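Nucleoplasmin-like protein (Drosophila melanogaster, PDB 1NLQ) binds core histones and acts as a chaperone in the ATP-facilitated assembly of approximately regularly spaced nucleosomal arrays. Local coordinates at residues V50-T55 with S59-I64; S5-T10 with V18-D23. One frame throughout, in Å; residues are numbered along the deposited sequence.

Interaction 1 (V50-T55 with S59-I64); sequences VVEVNT and SVQIPI
Glu-52 and Gln-61 lean across the gap between adjacent strands so that the carboxylate lies against the amide arm, Glu-52 OE2 coming within 3.1 Å of Gln-61 CG, with the two planar groups turned 37° from one another. Both present acceptor oxygens here, and Asn-54 supplies the donor that reconciles them. Its ND2 gives a bond of 2.7 Å to Glu-52 OE2, meeting that oxygen nearly along its C-O axis, and a weak, bent one of 2.7 Å to Gln-61 OE1. The Asn-54 and Gln-61 side chains run alongside each other, yet their amide planes stand almost perpendicular, at 87°. With an alanine here in place of Glu-52, Asn-54 ND2 would probably lose the stronger of its two bonds in this cluster, and the asparagine amide would be freer to turn.

These residues form the polar side of a beta hairpin at the edge of one sheet of the nucleoplasmin jelly-roll sandwich. Antiparallel backbone bonds fasten it, among them a nearly straight one from Val-53 N to Ile-62 O at 2.9 Å. The opposite face carries Val-53, Thr-55, Val-60 and Ile-62, and beta-branched residues suit such extended backbone. Val-53 puts CG1 between its backbone N and carbonyl carbon (chi1 68°), which presses that methyl against Ile-64 CG2 at 3.2 Å, a tight contact, with Ile-62 CG2 on its flank at 3.9 Å. The isoleucine at 64 lies roughly perpendicular to Val-53, and both also touch Phe-88 of strand 86-92. Further along, Val-50 keeps company with Pro-63, its CG1 at 3.7 Å from Pro-63 CB. The strand of Pro-63 faces a neighbouring subunit, whose Tyr-98 packs on the proline and whose Gln-36 donates through NE2 to Ile-64 O.

Interaction 2 (S5-T10 with V18-D23); sequences SFYGVT and VTWDVD
Tyr-7 reaches from strand 4-11 toward Val-18 and Trp-20 of strand 17-20, spanning the space between the two sheets of the nucleoplasmin jelly roll. The backbones run antiparallel but belong to different sheets, and their axes come no closer than 8.8 Å, so no direct hydrogen bond joins them and side chains do the bridging. From CB, which points at the other strand, the tyrosine leaves with CG anti to its backbone N (chi1 -173°), carrying the ring into the interior among Leu-32, Ile-34 and Phe-88. Halfway out, CE1 of Tyr-7 passes Trp-20 CD1 at 4.1 Å. The two rings meet obliquely, with planes 78° apart, and the indole is tethered independently through NE1 to Asn-103 OD1.

Beyond the ring, the phenolic oxygen OH of Tyr-7 sits 3.7 Å from Val-18 CG1 and 4.0 Å from Trp-20 CB. Tyr-7 and Val-18 come from facing strands and overlap only near their ends. Val-18 CG1 also lies against Val-9 CG1 at 3.9 Å, the two side chains set at a slant, while Val-18 CG2 rests near Thr-10 O. Valine, beta-branched and apolar, suits the extended strand, and its CG1 fills the space beside Val-9 and the tyrosine oxygen, whereas the long tyrosine can span the sandwich and still place a polar tip near the far backbone. That tip is hydrogen-bonded to a water lying in the plane of the ring at its edge, 2.7 Å from Tyr-7 OH, and the same water donates a hydrogen bond of 2.8 Å to Thr-19 O.

In the fold
From the N terminus, strand 4-11 lies in one sheet of the sandwich; the chain then turns and returns in strand 17-20 of the other, so interaction 2 closes the first loop by joining sheet to sheet. After strand 31-39 has gone back to the first sheet, strands 48-55 and 60-68 close the short hairpin of interaction 1. The two loops follow in series, neither enclosing nor crossing the other. Their centres are 15 Å apart and they do not touch, yet strand 86-92 lies between strands 17-20 and 48-55 in the sheet both share. Between subunits the link is closer: Ile-62 packs on Thr-10 of a neighbouring subunit.

Interaction 1 (V50-T55 with S59-I64)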
loop_
_atom_site.group_PDB
_atom_site.type_symbol
_atom_site.label_atom_id
_atom_site.label_comp_id
_atom_site.label_asym_id
_atom_site.label_seq_id
_atom_site.Cartn_x
_atom_site.Cartn_y
_atom_site.Cartn_z
ATOM N N VAL A 50 8.699 -7.618 -16.007
ATOM C CA VAL A 50 7.581 -8.408 -15.520
ATOM C C VAL A 50 8.032 -9.652 -14.777
ATOM O O VAL A 50 8.839 -10.430 -15.285
ATOM C CB VAL A 50 6.670 -8.833 -16.703
ATOM C CG1 VAL A 50 5.480 -9.638 -16.201
ATOM C CG2 VAL A 50 6.209 -7.593 -17.448
ATOM N N VAL A 51 7.507 -9.823 -13.568
ATOM C CA VAL A 51 7.821 -10.979 -12.741
ATOM C C VAL A 51 6.593 -11.873 -12.739
ATOM O O VAL A 51 5.484 -11.416 -12.492
ATOM C CB VAL A 51 8.142 -10.576 -11.286
ATOM C CG1 VAL A 51 8.395 -11.816 -10.439
ATOM C CG2 VAL A 51 9.352 -9.660 -11.254
ATOM N N GLU A 52 6.793 -13.145 -13.038
ATOM C CA GLU A 52 5.696 -14.094 -13.070
ATOM C C GLU A 52 5.869 -15.073 -11.927
ATOM O O GLU A 52 6.982 -15.524 -11.658
ATOM C CB GLU A 52 5.712 -14.855 -14.389
ATOM C CG GLU A 52 4.658 -15.936 -14.479
ATOM C CD GLU A 52 4.991 -16.954 -15.537
ATOM O OE1 GLU A 52 4.925 -16.626 -16.740
ATOM O OE2 GLU A 52 5.333 -18.089 -15.150
ATOM N N VAL A 53 4.780 -15.394 -11.241
ATOM C CA VAL A 53 4.858 -16.339 -10.143
ATOM C C VAL A 53 4.287 -17.668 -10.625
ATOM O O VAL A 53 3.328 -17.700 -11.394
ATOM C CB VAL A 53 4.080 -15.839 -8.883
ATOM C CG1 VAL A 53 2.589 -15.816 -9.144
ATOM C CG2 VAL A 53 4.381 -16.742 -7.699
ATOM N N ASN A 54 4.908 -18.761 -10.190
ATOM C CA ASN A 54 4.470 -20.094 -10.576
ATOM C C ASN A 54 4.304 -21.003 -9.373
ATOM O O ASN A 54 5.195 -21.110 -8.538
ATOM C CB ASN A 54 5.482 -20.749 -11.518
ATOM C CG ASN A 54 5.639 -20.002 -12.818
ATOM O OD1 ASN A 54 6.415 -19.043 -12.916
ATOM N ND2 ASN A 54 4.888 -20.423 -13.829
ATOM N N THR A 55 3.157 -21.654 -9.286
ATOM C CA THR A 55 2.909 -22.595 -8.207
ATOM C C THR A 55 2.130 -23.754 -8.803
ATOM O O THR A 55 0.984 -23.597 -9.206
ATOM C CB THR A 55 2.094 -21.971 -7.057
ATOM O OG1 THR A 55 2.944 -21.140 -6.254
ATOM C CG2 THR A 55 1.512 -23.058 -6.181
ATOM N N SER A 59 -2.117 -24.738 -10.132
ATOM C CA SER A 59 -2.135 -24.488 -11.571
ATOM C C SER A 59 -1.974 -22.993 -11.789
ATOM O O SER A 59 -2.610 -22.393 -12.671
ATOM C CB SER A 59 -3.457 -24.965 -12.178
ATOM O OG SER A 59 -3.610 -26.371 -12.008
ATOM N N VAL A 60 -1.121 -22.405 -10.957
ATOM C CA VAL A 60 -0.859 -20.980 -10.981
ATOM C C VAL A 60 0.373 -20.552 -11.767
ATOM O O VAL A 60 1.482 -21.036 -11.542
ATOM C CB VAL A 60 -0.743 -20.429 -9.535
ATOM C CG1 VAL A 60 0.010 -19.101 -9.528
ATOM C CG2 VAL A 60 -2.140 -20.216 -8.957
ATOM N N GLN A 61 0.136 -19.644 -12.705
ATOM C CA GLN A 61 1.166 -19.040 -13.536
ATOM C C GLN A 61 0.571 -17.707 -13.964
ATOM O O GLN A 61 -0.326 -17.651 -14.815
ATOM C CB GLN A 61 1.508 -19.891 -14.762
ATOM C CG GLN A 61 2.457 -19.166 -15.723
ATOM C CD GLN A 61 3.134 -20.085 -16.729
ATOM O OE1 GLN A 61 4.112 -20.773 -16.413
ATOM N NE2 GLN A 61 2.613 -20.098 -17.950
ATOM N N ILE A 62 1.075 -16.633 -13.370
ATOM C CA ILE A 62 0.545 -15.312 -13.659
ATOM C C ILE A 62 1.520 -14.227 -13.207
ATOM O O ILE A 62 2.201 -14.387 -12.198
ATOM C CB ILE A 62 -0.796 -15.122 -12.908
ATOM C CG1 ILE A 62 -1.476 -13.819 -13.330
ATOM C CG2 ILE A 62 -0.538 -15.106 -11.404
ATOM C CD1 ILE A 62 -2.884 -13.654 -12.738
ATOM N N PRO A 63 1.615 -13.121 -13.967
ATOM C CA PRO A 63 2.525 -12.032 -13.585
ATOM C C PRO A 63 2.044 -11.418 -12.263
ATOM O O PRO A 63 0.840 -11.219 -12.078
ATOM C CB PRO A 63 2.389 -11.048 -14.748
ATOM C CG PRO A 63 2.073 -11.941 -15.919
ATOM C CD PRO A 63 1.070 -12.903 -15.319
ATOM N N ILE A 64 2.965 -11.135 -11.341
ATOM C CA ILE A 64 2.575 -10.528 -10.072
ATOM C C ILE A 64 3.158 -9.135 -9.936
ATOM O O ILE A 64 2.902 -8.427 -8.959
ATOM C CB ILE A 64 2.988 -11.377 -8.847
ATOM C CG1 ILE A 64 4.492 -11.658 -8.857
ATOM C CG2 ILE A 64 2.158 -12.647 -8.810
ATOM C CD1 ILE A 64 4.955 -12.320 -7.561
#

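Interaction 2 (S5-T10 with V18-D23)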
loop_
_atom_site.group_PDB
_atom_site.type_symbol
_atom_site.label_atom_id
_atom_site.label_comp_id
_atom_site.label_asym_id
_atom_site.label_seq_id
_atom_site.Cartn_x
_atom_site.Cartn_y
_atom_site.Cartn_z
ATOM N N SER A 5 11.598 -15.251 9.015
ATOM C CA SER A 5 12.878 -14.817 8.487
ATOM C C SER A 5 12.600 -13.876 7.324
ATOM O O SER A 5 11.630 -14.052 6.584
ATOM C CB SER A 5 13.689 -16.006 7.987
ATOM O OG SER A 5 14.902 -15.571 7.401
ATOM N N PHE A 6 13.454 -12.873 7.173
ATOM C CA PHE A 6 13.315 -11.914 6.090
ATOM C C PHE A 6 13.562 -12.605 4.756
ATOM O O PHE A 6 14.458 -13.438 4.653
ATOM C CB PHE A 6 14.320 -10.779 6.269
ATOM C CG PHE A 6 14.360 -9.826 5.119
ATOM C CD1 PHE A 6 13.308 -8.951 4.889
ATOM C CD2 PHE A 6 15.446 -9.812 4.252
ATOM C CE1 PHE A 6 13.334 -8.074 3.812
ATOM C CE2 PHE A 6 15.484 -8.939 3.170
ATOM C CZ PHE A 6 14.426 -8.067 2.950
ATOM N N TYR A 7 12.762 -12.273 3.743
ATOM C CA TYR A 7 12.934 -12.859 2.418
ATOM C C TYR A 7 13.330 -11.730 1.486
ATOM O O TYR A 7 12.658 -10.701 1.430
ATOM C CB TYR A 7 11.632 -13.504 1.910
ATOM C CG TYR A 7 11.792 -14.284 0.610
ATOM C CD1 TYR A 7 12.496 -15.491 0.571
ATOM C CD2 TYR A 7 11.221 -13.824 -0.579
ATOM C CE1 TYR A 7 12.623 -16.229 -0.626
ATOM C CE2 TYR A 7 11.339 -14.551 -1.773
ATOM C CZ TYR A 7 12.038 -15.750 -1.789
ATOM O OH TYR A 7 12.128 -16.475 -2.957
ATOM N N GLY A 8 14.434 -11.916 0.779
ATOM C CA GLY A 8 14.898 -10.913 -0.154
ATOM C C GLY A 8 15.729 -11.574 -1.225
ATOM O O GLY A 8 16.825 -12.066 -0.947
ATOM N N VAL A 9 15.205 -11.600 -2.445
ATOM C CA VAL A 9 15.908 -12.207 -3.572
ATOM C C VAL A 9 15.946 -11.247 -4.761
ATOM O O VAL A 9 15.111 -10.340 -4.871
ATOM C CB VAL A 9 15.250 -13.542 -3.984
ATOM C CG1 VAL A 9 15.213 -14.472 -2.790
ATOM C CG2 VAL A 9 13.834 -13.308 -4.512
ATOM N N THR A 10 16.923 -11.445 -5.638
ATOM C CA THR A 10 17.089 -10.580 -6.802
ATOM C C THR A 10 16.968 -11.362 -8.110
ATOM O O THR A 10 17.429 -12.503 -8.209
ATOM C CB THR A 10 18.469 -9.874 -6.774
ATOM O OG1 THR A 10 18.674 -9.240 -5.501
ATOM C CG2 THR A 10 18.549 -8.829 -7.869
ATOM N N VAL A 18 14.028 -17.684 -9.336
ATOM C CA VAL A 18 14.275 -17.980 -7.929
ATOM C C VAL A 18 13.109 -18.838 -7.460
ATOM O O VAL A 18 11.947 -18.550 -7.765
ATOM C CB VAL A 18 14.353 -16.698 -7.065
ATOM C CG1 VAL A 18 14.597 -17.068 -5.613
ATOM C CG2 VAL A 18 15.479 -15.800 -7.555
ATOM N N THR A 19 13.420 -19.916 -6.752
ATOM C CA THR A 19 12.398 -20.814 -6.257
ATOM C C THR A 19 12.391 -20.863 -4.739
ATOM O O THR A 19 13.443 -20.896 -4.099
ATOM C CB THR A 19 12.603 -22.256 -6.788
ATOM O OG1 THR A 19 12.488 -22.268 -8.216
ATOM C CG2 THR A 19 11.560 -23.191 -6.194
ATOM N N TRP A 20 11.194 -20.845 -4.169
ATOM C CA TRP A 20 11.027 -20.934 -2.726
ATOM C C TRP A 20 10.418 -22.308 -2.481
ATOM O O TRP A 20 9.360 -22.635 -3.016
ATOM C CB TRP A 20 10.070 -19.857 -2.205
ATOM C CG TRP A 20 9.823 -19.962 -0.717
ATOM C CD1 TRP A 20 10.717 -19.698 0.284
ATOM C CD2 TRP A 20 8.606 -20.360 -0.071
ATOM N NE1 TRP A 20 10.131 -19.904 1.515
ATOM C CE2 TRP A 20 8.837 -20.311 1.324
ATOM C CE3 TRP A 20 7.342 -20.749 -0.533
ATOM C CZ2 TRP A 20 7.849 -20.639 2.260
ATOM C CZ3 TRP A 20 6.355 -21.076 0.401
ATOM C CH2 TRP A 20 6.619 -21.017 1.785
ATOM N N ASP A 21 11.092 -23.120 -1.687
ATOM C CA ASP A 21 10.573 -24.446 -1.404
ATOM C C ASP A 21 11.163 -24.975 -0.120
ATOM O O ASP A 21 11.719 -26.079 -0.087
ATOM C CB ASP A 21 10.893 -25.400 -2.545
ATOM C CG ASP A 21 10.170 -26.718 -2.410
ATOM O OD1 ASP A 21 10.310 -27.555 -3.321
ATOM O OD2 ASP A 21 9.462 -26.916 -1.395
ATOM N N VAL A 22 11.008 -24.173 0.932
ATOM C CA VAL A 22 11.495 -24.474 2.269
ATOM C C VAL A 22 11.197 -25.881 2.777
ATOM O O VAL A 22 10.093 -26.160 3.258
ATOM C CB VAL A 22 10.917 -23.464 3.289
ATOM C CG1 VAL A 22 11.302 -23.853 4.708
ATOM C CG2 VAL A 22 11.418 -22.078 2.963
ATOM N N ASP A 23 12.196 -26.758 2.684
ATOM C CA ASP A 23 12.058 -28.126 3.159
ATOM C C ASP A 23 10.971 -28.877 2.392
ATOM O O ASP A 23 10.022 -29.410 2.981
ATOM C CB ASP A 23 11.763 -28.100 4.661
ATOM C CG ASP A 23 12.945 -27.578 5.461
ATOM O OD1 ASP A 23 12.740 -27.025 6.566
ATOM O OD2 ASP A 23 14.088 -27.731 4.967
HETATM O O HOH W 1 13.797 -18.585 -2.558
#